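Long-range contacts in intracellular exo-alpha-(1->5)-L-arabinofuranosidase (Bifidobacterium longum, PDB 2Y2W), which hydrolyses terminal non-reducing alpha-L-arabinofuranosyl bonds in arabinans and arabinoxylan, releasing arabinose during plant cell wall breakdown: residues M300-A305 against H456-G461; A383-E388 against Q428-P433; L395-D400 against A465-V470; L482-D487 against I557-V562. All coordinates share one frame; numbering follows the deposited sequence.

Contacts 1 and 3 join the (beta/alpha)8 barrel to the C-terminal beta-sandwich; contact 2 lies within the barrel and contact 4 within the sandwich, each beside that junction. Helix 382-397 serves contacts 2 and 3, whose centres are 16 Å apart. Its start also packs on contact 1, Phe303 and Leu304 resting on Val387. Contact 4 is central: its centre lies 11 Å from contact 2, where Pro433 touches Trp559, and 12 Å from contact 3, strands 462-473 and 478-485 being sheet neighbours. The substrate site, assigned by similarity, is nearest contact 2, the Glu388 side chain lying about 8 Å from those of Tyr286 and Trp344; Tyr460 of contact 1 is about 11 Å from Tyr286.

Contact 1 (M300-A305 against H456-G461)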
# COMPACT_ATOMS: atom_id res chain seq x y z
N MET D 300 -30.82 2.20 -33.04
CA MET D 300 -31.18 0.79 -33.12
C MET D 300 -30.26 0.03 -34.08
O MET D 300 -29.76 -1.05 -33.74
CB MET D 300 -32.66 0.65 -33.54
CG MET D 300 -33.10 -0.76 -33.94
SD MET D 300 -32.86 -2.03 -32.68
CE MET D 300 -34.01 -1.51 -31.40
N GLN D 301 -30.04 0.59 -35.27
CA GLN D 301 -29.17 -0.02 -36.28
C GLN D 301 -27.71 -0.10 -35.83
O GLN D 301 -27.01 -1.06 -36.16
CB GLN D 301 -29.29 0.72 -37.62
CG GLN D 301 -28.69 -0.03 -38.82
CD GLN D 301 -29.46 -1.29 -39.20
OE1 GLN D 301 -30.47 -1.22 -39.89
NE2 GLN D 301 -28.98 -2.44 -38.75
N ASP D 302 -27.25 0.91 -35.09
CA ASP D 302 -25.92 0.88 -34.48
C ASP D 302 -25.82 -0.25 -33.45
O ASP D 302 -24.81 -0.95 -33.37
CB ASP D 302 -25.61 2.22 -33.79
CG ASP D 302 -25.52 3.38 -34.76
OD1 ASP D 302 -25.74 3.19 -35.98
OD2 ASP D 302 -25.22 4.51 -34.29
N PHE D 303 -26.90 -0.42 -32.68
CA PHE D 303 -26.97 -1.41 -31.61
C PHE D 303 -26.99 -2.85 -32.13
O PHE D 303 -26.39 -3.74 -31.53
CB PHE D 303 -28.18 -1.12 -30.73
CG PHE D 303 -28.45 -2.17 -29.69
CD1 PHE D 303 -27.47 -2.52 -28.76
CD2 PHE D 303 -29.69 -2.79 -29.62
CE1 PHE D 303 -27.72 -3.49 -27.80
CE2 PHE D 303 -29.95 -3.75 -28.65
CZ PHE D 303 -28.96 -4.10 -27.74
N LEU D 304 -27.67 -3.07 -33.26
CA LEU D 304 -27.74 -4.41 -33.85
C LEU D 304 -26.40 -4.87 -34.42
O LEU D 304 -26.16 -6.07 -34.56
CB LEU D 304 -28.84 -4.47 -34.92
CG LEU D 304 -30.29 -4.36 -34.43
CD1 LEU D 304 -31.20 -3.89 -35.56
CD2 LEU D 304 -30.79 -5.67 -33.84
N ALA D 305 -25.52 -3.91 -34.72
CA ALA D 305 -24.18 -4.21 -35.21
C ALA D 305 -23.11 -4.07 -34.12
O ALA D 305 -21.96 -3.74 -34.42
CB ALA D 305 -23.85 -3.33 -36.42
N HIS D 456 -25.69 0.41 -43.51
CA HIS D 456 -24.98 1.57 -42.98
C HIS D 456 -25.38 1.89 -41.53
O HIS D 456 -26.55 1.78 -41.16
CB HIS D 456 -25.21 2.79 -43.88
CG HIS D 456 -24.33 3.96 -43.54
ND1 HIS D 456 -23.06 4.11 -44.05
CD2 HIS D 456 -24.55 5.04 -42.75
CE1 HIS D 456 -22.53 5.22 -43.59
NE2 HIS D 456 -23.41 5.81 -42.80
N THR D 457 -24.39 2.29 -40.73
CA THR D 457 -24.60 2.67 -39.33
C THR D 457 -23.84 3.97 -39.01
O THR D 457 -22.90 4.33 -39.73
CB THR D 457 -24.12 1.56 -38.36
OG1 THR D 457 -22.75 1.24 -38.63
CG2 THR D 457 -24.97 0.31 -38.48
N GLU D 458 -24.25 4.66 -37.95
CA GLU D 458 -23.55 5.86 -37.48
C GLU D 458 -22.23 5.54 -36.78
O GLU D 458 -21.20 6.15 -37.07
CB GLU D 458 -24.43 6.70 -36.55
CG GLU D 458 -24.98 7.98 -37.18
CD GLU D 458 -26.48 7.92 -37.45
OE1 GLU D 458 -26.97 6.86 -37.91
OE2 GLU D 458 -27.16 8.94 -37.22
N ALA D 459 -22.28 4.58 -35.85
CA ALA D 459 -21.13 4.21 -35.03
C ALA D 459 -20.05 3.44 -35.79
O ALA D 459 -18.85 3.64 -35.56
CB ALA D 459 -21.58 3.41 -33.81
N TYR D 460 -20.47 2.57 -36.70
CA TYR D 460 -19.55 1.76 -37.50
C TYR D 460 -19.73 2.07 -38.99
O TYR D 460 -20.62 2.83 -39.36
CB TYR D 460 -19.77 0.27 -37.20
CG TYR D 460 -20.01 -0.01 -35.73
CD1 TYR D 460 -18.96 -0.01 -34.82
CD2 TYR D 460 -21.30 -0.26 -35.26
CE1 TYR D 460 -19.19 -0.25 -33.47
CE2 TYR D 460 -21.53 -0.51 -33.91
CZ TYR D 460 -20.47 -0.50 -33.02
OH TYR D 460 -20.69 -0.74 -31.68
N GLY D 461 -18.88 1.48 -39.83
CA GLY D 461 -18.92 1.74 -41.27
C GLY D 461 -20.05 1.01 -41.98
O GLY D 461 -21.20 1.04 -41.54
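Asp302 and Thr457 bring the end of helix 297-304 up to the loop that joins strands 444-456 and 462-473, their CA atoms 5.3 Å apart. The Asp302 carboxylate grips two successive loop amides. Its OD1 accepts Glu458 N at 2.9 Å on the syn side, 30° out of the carboxylate plane, and OD2 takes a weak bond from Ala459 N. With CG anti to the carbonyl carbon (chi1 -65°), that atom stands beside the loop amides. Glu458 OE1 lies 4.3 Å from Asp302 OD1, a like-charge pair whose repulsion the two amides probably offset in part at Asp302. Alongside, Thr457 CG2 meets Gln301 O at 3.4 Å and also touches Gln301 CG, while the far end of Gln301 bonds Arg486 O through NE2. Thr457 OG1 donates to Tyr460 O at 2.8 Å from above the carbonyl plane, bracing the loop from within. The Tyr460 ring carries Ala459 CB over the centre of one face, 3.9 Å above it, and meets Asp302 O at its edge, CE2 to O 3.4 Å. The arrangement belongs to the junction of a catalytic (beta/alpha)8 barrel with a beta-sandwich, the two-domain architecture of family 51 arabinofuranosidases.

Contact 2 (A383-E388 against Q428-P433)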
# COMPACT_ATOMS: atom_id res chain seq x y z
N ALA D 383 -35.07 -7.41 -29.75
CA ALA D 383 -33.84 -6.90 -30.35
C ALA D 383 -32.61 -7.15 -29.48
O ALA D 383 -31.55 -7.50 -29.99
CB ALA D 383 -33.99 -5.41 -30.66
N ASP D 384 -32.77 -6.97 -28.17
CA ASP D 384 -31.69 -7.20 -27.20
C ASP D 384 -31.16 -8.63 -27.29
O ASP D 384 -29.95 -8.87 -27.18
CB ASP D 384 -32.16 -6.90 -25.78
CG ASP D 384 -32.46 -5.43 -25.55
OD1 ASP D 384 -31.84 -4.57 -26.21
OD2 ASP D 384 -33.33 -5.12 -24.70
N ALA D 385 -32.07 -9.58 -27.48
CA ALA D 385 -31.73 -10.99 -27.62
C ALA D 385 -30.95 -11.28 -28.90
O ALA D 385 -30.00 -12.06 -28.89
CB ALA D 385 -32.98 -11.85 -27.56
N VAL D 386 -31.35 -10.64 -30.00
CA VAL D 386 -30.70 -10.84 -31.30
C VAL D 386 -29.26 -10.31 -31.28
O VAL D 386 -28.37 -10.89 -31.90
CB VAL D 386 -31.52 -10.20 -32.47
CG1 VAL D 386 -30.80 -10.36 -33.81
CG2 VAL D 386 -32.91 -10.83 -32.56
N VAL D 387 -29.04 -9.22 -30.55
CA VAL D 387 -27.70 -8.65 -30.38
C VAL D 387 -26.79 -9.61 -29.60
O VAL D 387 -25.64 -9.81 -29.98
CB VAL D 387 -27.75 -7.24 -29.71
CG1 VAL D 387 -26.34 -6.71 -29.45
CG2 VAL D 387 -28.51 -6.27 -30.59
N GLU D 388 -27.32 -10.20 -28.53
CA GLU D 388 -26.57 -11.18 -27.74
C GLU D 388 -26.26 -12.45 -28.53
O GLU D 388 -25.19 -13.04 -28.37
CB GLU D 388 -27.29 -11.51 -26.43
CG GLU D 388 -27.14 -10.43 -25.37
CD GLU D 388 -27.55 -10.88 -23.98
OE1 GLU D 388 -27.56 -12.11 -23.70
OE2 GLU D 388 -27.87 -10.00 -23.15
N GLN D 428 -35.96 -14.73 -19.87
CA GLN D 428 -36.00 -13.53 -20.68
C GLN D 428 -35.71 -13.91 -22.12
O GLN D 428 -35.36 -15.05 -22.40
CB GLN D 428 -34.99 -12.49 -20.18
CG GLN D 428 -35.32 -11.93 -18.82
CD GLN D 428 -35.16 -10.42 -18.76
OE1 GLN D 428 -35.81 -9.69 -19.51
NE2 GLN D 428 -34.32 -9.95 -17.85
N THR D 429 -35.85 -12.95 -23.03
CA THR D 429 -35.60 -13.20 -24.45
C THR D 429 -34.15 -13.60 -24.71
O THR D 429 -33.88 -14.37 -25.64
CB THR D 429 -35.97 -11.98 -25.32
OG1 THR D 429 -35.13 -10.87 -24.99
CG2 THR D 429 -37.43 -11.58 -25.11
N THR D 430 -33.24 -13.09 -23.89
CA THR D 430 -31.80 -13.36 -24.03
C THR D 430 -31.40 -14.75 -23.54
O THR D 430 -30.27 -15.19 -23.78
CB THR D 430 -30.96 -12.31 -23.26
OG1 THR D 430 -31.39 -12.26 -21.90
CG2 THR D 430 -31.09 -10.94 -23.89
N PHE D 431 -32.32 -15.42 -22.86
CA PHE D 431 -32.13 -16.80 -22.38
C PHE D 431 -31.94 -17.79 -23.52
O PHE D 431 -31.05 -18.65 -23.47
CB PHE D 431 -33.33 -17.21 -21.52
CG PHE D 431 -33.18 -18.54 -20.84
CD1 PHE D 431 -33.47 -19.72 -21.52
CD2 PHE D 431 -32.76 -18.62 -19.52
CE1 PHE D 431 -33.34 -20.96 -20.89
CE2 PHE D 431 -32.62 -19.85 -18.88
CZ PHE D 431 -32.92 -21.02 -19.56
N TYR D 432 -32.78 -17.67 -24.54
CA TYR D 432 -32.90 -18.66 -25.60
C TYR D 432 -31.71 -18.77 -26.57
O TYR D 432 -31.36 -19.88 -26.97
CB TYR D 432 -34.22 -18.48 -26.36
CG TYR D 432 -35.45 -18.54 -25.47
CD1 TYR D 432 -35.98 -19.77 -25.05
CD2 TYR D 432 -36.08 -17.38 -25.03
CE1 TYR D 432 -37.10 -19.83 -24.23
CE2 TYR D 432 -37.21 -17.43 -24.21
CZ TYR D 432 -37.71 -18.66 -23.81
OH TYR D 432 -38.83 -18.72 -23.00
N PRO D 433 -31.09 -17.63 -26.96
CA PRO D 433 -29.89 -17.75 -27.80
C PRO D 433 -28.69 -18.33 -27.06
O PRO D 433 -27.85 -18.99 -27.67
CB PRO D 433 -29.60 -16.30 -28.22
CG PRO D 433 -30.86 -15.57 -27.99
CD PRO D 433 -31.50 -16.22 -26.81
O HOH W 1 -27.70 -14.64 -25.09
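The Glu388 carboxylate has one face covered by Thr430: CG2 stands over CD at 3.5 Å, and CB lies nearest OE1, at 3.4 Å. Near the plane of the group, water 1 donates to OE1 at 2.9 Å, while OE2 forms a salt bridge with Arg407. The puckered Pro433 ring brings its CG to Ala385 O. These groups join helix 382-397, a crossover helix between strands 335-341 and 402-408 of the (beta/alpha)8 barrel, to the turn that leads into helix 431-440, after the last barrel strand. The backbones come very close, Ala385 CA to Thr430 CA 4.3 Å, which the small alanine allows. Its CB presses against Thr429 O at 3.3 Å and also meets OG1, a hydroxyl hydrogen-bonded to Thr381 O. The Glu388 chain runs extended beyond CG (chi2 -166°), which carries CD out to the Thr430 methyl. An alanine in place of Glu388 would probably cost Arg407 this salt bridge, remove one end of the water bridge and open a gap beside the Thr430 methyl. No direct hydrogen bond joins the segments, but water 1 also donates to Thr430 O at 2.9 Å, bridging that carbonyl to Glu388 OE1.

Contact 3 (L395-D400 against A465-V470)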
# COMPACT_ATOMS: atom_id res chain seq x y z
N LEU D 395 -17.94 -14.44 -30.51
CA LEU D 395 -17.16 -15.15 -29.50
C LEU D 395 -16.73 -16.52 -30.01
O LEU D 395 -15.58 -16.92 -29.85
CB LEU D 395 -17.93 -15.27 -28.18
CG LEU D 395 -18.07 -14.03 -27.29
CD1 LEU D 395 -19.15 -14.26 -26.24
CD2 LEU D 395 -16.75 -13.64 -26.63
N LEU D 396 -17.67 -17.23 -30.63
CA LEU D 396 -17.40 -18.54 -31.22
C LEU D 396 -16.47 -18.44 -32.44
O LEU D 396 -15.62 -19.30 -32.64
CB LEU D 396 -18.71 -19.25 -31.60
CG LEU D 396 -19.52 -19.87 -30.45
CD1 LEU D 396 -20.95 -20.15 -30.89
CD2 LEU D 396 -18.87 -21.13 -29.93
N LYS D 397 -16.63 -17.37 -33.22
CA LYS D 397 -15.75 -17.12 -34.37
C LYS D 397 -14.33 -16.76 -33.96
O LYS D 397 -13.41 -16.84 -34.78
CB LYS D 397 -16.34 -16.03 -35.27
CG LYS D 397 -17.18 -16.57 -36.43
CD LYS D 397 -18.17 -15.53 -36.97
CE LYS D 397 -17.59 -14.71 -38.12
NZ LYS D 397 -16.59 -13.70 -37.65
N HIS D 398 -14.15 -16.38 -32.70
CA HIS D 398 -12.83 -16.03 -32.18
C HIS D 398 -12.49 -16.80 -30.89
O HIS D 398 -11.72 -16.31 -30.06
CB HIS D 398 -12.71 -14.52 -31.96
CG HIS D 398 -12.81 -13.72 -33.22
ND1 HIS D 398 -11.74 -13.55 -34.08
CD2 HIS D 398 -13.84 -13.04 -33.77
CE1 HIS D 398 -12.11 -12.81 -35.10
NE2 HIS D 398 -13.39 -12.48 -34.94
N CYS D 399 -13.04 -18.00 -30.75
CA CYS D 399 -12.80 -18.81 -29.55
C CYS D 399 -11.44 -19.51 -29.58
O CYS D 399 -11.17 -20.40 -28.77
CB CYS D 399 -13.95 -19.80 -29.30
SG CYS D 399 -13.98 -21.27 -30.34
N ASP D 400 -10.58 -19.09 -30.50
CA ASP D 400 -9.20 -19.55 -30.55
C ASP D 400 -8.34 -18.75 -29.59
O ASP D 400 -7.33 -19.25 -29.08
CB ASP D 400 -8.64 -19.44 -31.98
CG ASP D 400 -8.69 -18.02 -32.54
OD1 ASP D 400 -9.73 -17.34 -32.39
OD2 ASP D 400 -7.68 -17.58 -33.14
N ALA D 465 -25.10 -7.59 -43.18
CA ALA D 465 -26.35 -7.81 -42.46
C ALA D 465 -26.39 -9.18 -41.79
O ALA D 465 -26.79 -9.30 -40.63
CB ALA D 465 -27.54 -7.64 -43.41
N ILE D 466 -25.96 -10.20 -42.53
CA ILE D 466 -25.95 -11.58 -42.02
C ILE D 466 -24.59 -11.91 -41.39
O ILE D 466 -23.54 -11.55 -41.92
CB ILE D 466 -26.31 -12.61 -43.14
CG1 ILE D 466 -27.62 -12.23 -43.84
CG2 ILE D 466 -26.37 -14.04 -42.58
CD1 ILE D 466 -28.87 -12.24 -42.95
N ASP D 467 -24.65 -12.59 -40.24
CA ASP D 467 -23.46 -13.04 -39.51
C ASP D 467 -23.74 -14.43 -38.94
O ASP D 467 -24.83 -14.67 -38.40
CB ASP D 467 -23.13 -12.05 -38.39
CG ASP D 467 -21.75 -12.29 -37.78
OD1 ASP D 467 -20.90 -12.93 -38.43
OD2 ASP D 467 -21.53 -11.82 -36.64
N ALA D 468 -22.78 -15.35 -39.06
CA ALA D 468 -23.00 -16.76 -38.70
C ALA D 468 -21.77 -17.55 -38.23
O ALA D 468 -20.63 -17.22 -38.60
CB ALA D 468 -23.68 -17.49 -39.86
N VAL D 469 -22.01 -18.58 -37.42
CA VAL D 469 -20.99 -19.57 -37.03
C VAL D 469 -21.45 -21.00 -37.28
O VAL D 469 -22.64 -21.30 -37.23
CB VAL D 469 -20.61 -19.50 -35.52
CG1 VAL D 469 -19.53 -18.48 -35.28
CG2 VAL D 469 -21.84 -19.26 -34.64
N VAL D 470 -20.48 -21.88 -37.52
CA VAL D 470 -20.75 -23.31 -37.65
C VAL D 470 -19.90 -24.09 -36.64
O VAL D 470 -18.67 -23.97 -36.62
CB VAL D 470 -20.47 -23.84 -39.08
CG1 VAL D 470 -20.74 -25.34 -39.18
CG2 VAL D 470 -21.30 -23.08 -40.11
O HOH W 2 -18.15 -11.80 -35.79
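Val469 points its side chain between Leu396 and Lys397 at the end of helix 382-397. Leu396 crosses it at about a right angle: its CB lies 3.8 Å from Val469 CG1, and its CD1 lies 4.0 Å from CG2. Lys397 comes obliquely from the neighbouring position, laying CG and CD against the same CG1, with CD 3.7 Å from that methyl. The valine has CG1 anti to its carbonyl carbon (chi1 -86°), which puts that methyl between the two helix residues. Farther along the lysine, CD passes Ala468 O at 3.4 Å. The chain then bends at chi3 and chi4, and CE lies 3.8 Å from Asp467 OD1. The ammonium stops short of a salt bridge, NZ to OD1 4.4 Å; instead water 2 accepts from NZ at 3.1 Å and gives a weak bond to Asp467 OD2. An alanine at Lys397 would probably uncover one side of the Val469 methyl and remove the positive charge weakly linked to Asp467 through water. The contact thus seats a barrel helix on a strand of the beta-sandwich chiefly by aliphatic packing, and the opposite charges, separated and linked through water, probably add a modest attraction.

Contact 4 (L482-D487 against I557-V562); sequences LAVNRD and ISWISV
Ala483 and Ile560 form a hydrogen-bonded antiparallel pair at the heart of this strand pairing, the axes of strands 482-485 and 558-562 running at 162°. Ala483 N donates to Ile560 O at 2.9 Å, and Ile560 N returns a bond to Ala483 O at 2.6 Å. The next such pair is uneven: Asn485 N meets Ser558 O at 2.7 Å and almost straight (176°), whereas Ser558 N to Asn485 O is weak at 3.4 Å. Past the strand ends, Ile557 N makes another weak bond to Asp487 O. On one face, Val484 CG2 lies in the plane of the Trp559 indole at its edge, 3.6 Å from CD1. The Leu482 side chain runs obliquely to that of Trp559, its CD2 3.6 Å from CZ2, and also touches Ser561 CB. With CG anti to the backbone N (chi1 165°), Trp559 sets that atom 4.2 Å from Val484 CG2. On the reverse face, Ala483 CB meets Ile560 CG2 at 3.6 Å, and Asn485 CB touches Ser558 OG. The polar tips of this last pair turn to one acceptor, Asn485 ND2 and Ser558 OG both bonding Pro555 O. Farther out, strands 462-473 and 512-518 flank the pair in the sandwich sheet. The Trp559 face lies on barrel helices: Val484 on Val386, Ser390 and Ile393, and Trp559 on Pro433 and Glu436. Backbone bonding thus fixes the register, while leucine, valine and tryptophan supply an apolar surface that joins the sandwich to the barrel.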
# COMPACT_ATOMS: atom_id res chain seq x y z
N LEU D 482 -25.54 -21.26 -36.19
CA LEU D 482 -26.18 -20.09 -35.60
C LEU D 482 -25.99 -18.90 -36.53
O LEU D 482 -24.87 -18.62 -36.95
CB LEU D 482 -25.59 -19.78 -34.22
CG LEU D 482 -25.62 -20.86 -33.13
CD1 LEU D 482 -24.52 -20.63 -32.11
CD2 LEU D 482 -26.98 -20.92 -32.45
N ALA D 483 -27.09 -18.21 -36.84
CA ALA D 483 -27.04 -17.06 -37.74
C ALA D 483 -27.93 -15.91 -37.29
O ALA D 483 -28.98 -16.12 -36.69
CB ALA D 483 -27.38 -17.47 -39.17
N VAL D 484 -27.49 -14.69 -37.59
CA VAL D 484 -28.20 -13.47 -37.18
C VAL D 484 -28.46 -12.54 -38.37
O VAL D 484 -27.60 -12.38 -39.24
CB VAL D 484 -27.42 -12.74 -36.04
CG1 VAL D 484 -27.72 -11.24 -36.02
CG2 VAL D 484 -27.76 -13.35 -34.69
N ASN D 485 -29.65 -11.94 -38.39
CA ASN D 485 -29.97 -10.88 -39.35
C ASN D 485 -29.95 -9.52 -38.67
O ASN D 485 -30.78 -9.24 -37.79
CB ASN D 485 -31.34 -11.14 -40.01
CG ASN D 485 -31.65 -10.16 -41.13
OD1 ASN D 485 -30.75 -9.61 -41.77
ND2 ASN D 485 -32.94 -9.94 -41.37
N ARG D 486 -29.01 -8.67 -39.08
CA ARG D 486 -28.77 -7.39 -38.42
C ARG D 486 -29.53 -6.20 -39.03
O ARG D 486 -29.60 -5.13 -38.41
CB ARG D 486 -27.27 -7.09 -38.35
CG ARG D 486 -26.50 -7.99 -37.39
CD ARG D 486 -25.07 -7.53 -37.19
NE ARG D 486 -24.18 -7.99 -38.25
CZ ARG D 486 -22.86 -7.84 -38.24
NH1 ARG D 486 -22.25 -7.24 -37.22
NH2 ARG D 486 -22.13 -8.29 -39.25
N ASP D 487 -30.09 -6.39 -40.22
CA ASP D 487 -30.90 -5.35 -40.87
C ASP D 487 -32.17 -5.10 -40.06
O ASP D 487 -32.81 -6.05 -39.59
CB ASP D 487 -31.25 -5.77 -42.31
CG ASP D 487 -31.73 -4.60 -43.17
OD1 ASP D 487 -32.65 -3.87 -42.75
OD2 ASP D 487 -31.19 -4.43 -44.28
N ILE D 557 -34.21 -8.15 -38.11
CA ILE D 557 -33.92 -8.38 -36.69
C ILE D 557 -34.36 -9.78 -36.26
O ILE D 557 -35.47 -9.97 -35.73
CB ILE D 557 -34.52 -7.29 -35.75
CG1 ILE D 557 -34.22 -5.88 -36.27
CG2 ILE D 557 -34.00 -7.45 -34.32
CD1 ILE D 557 -35.11 -4.79 -35.70
N SER D 558 -33.50 -10.77 -36.50
CA SER D 558 -33.79 -12.16 -36.16
C SER D 558 -32.53 -13.00 -35.94
O SER D 558 -31.51 -12.81 -36.61
CB SER D 558 -34.66 -12.81 -37.25
OG SER D 558 -34.01 -12.79 -38.51
N TRP D 559 -32.62 -13.91 -34.97
CA TRP D 559 -31.56 -14.88 -34.68
C TRP D 559 -32.05 -16.27 -35.05
O TRP D 559 -33.19 -16.64 -34.76
CB TRP D 559 -31.17 -14.81 -33.20
CG TRP D 559 -30.35 -15.97 -32.71
CD1 TRP D 559 -29.00 -16.13 -32.82
CD2 TRP D 559 -30.83 -17.13 -32.02
NE1 TRP D 559 -28.61 -17.31 -32.24
CE2 TRP D 559 -29.72 -17.95 -31.75
CE3 TRP D 559 -32.10 -17.56 -31.61
CZ2 TRP D 559 -29.83 -19.17 -31.08
CZ3 TRP D 559 -32.21 -18.78 -30.94
CH2 TRP D 559 -31.08 -19.57 -30.69
N ILE D 560 -31.18 -17.05 -35.69
CA ILE D 560 -31.54 -18.39 -36.14
C ILE D 560 -30.62 -19.45 -35.55
O ILE D 560 -29.42 -19.22 -35.37
CB ILE D 560 -31.59 -18.47 -37.70
CG1 ILE D 560 -32.90 -19.10 -38.18
CG2 ILE D 560 -30.38 -19.20 -38.29
CD1 ILE D 560 -34.08 -18.17 -38.11
N SER D 561 -31.21 -20.60 -35.22
CA SER D 561 -30.44 -21.77 -34.80
C SER D 561 -30.94 -23.01 -35.53
O SER D 561 -32.14 -23.31 -35.51
CB SER D 561 -30.52 -21.98 -33.29
OG SER D 561 -31.82 -22.35 -32.87
N VAL D 562 -30.02 -23.71 -36.18
CA VAL D 562 -30.34 -24.93 -36.92
C VAL D 562 -29.33 -26.04 -36.64
O VAL D 562 -28.13 -25.89 -36.92
CB VAL D 562 -30.54 -24.66 -38.45
CG1 VAL D 562 -29.56 -23.61 -38.96
CG2 VAL D 562 -30.45 -25.95 -39.27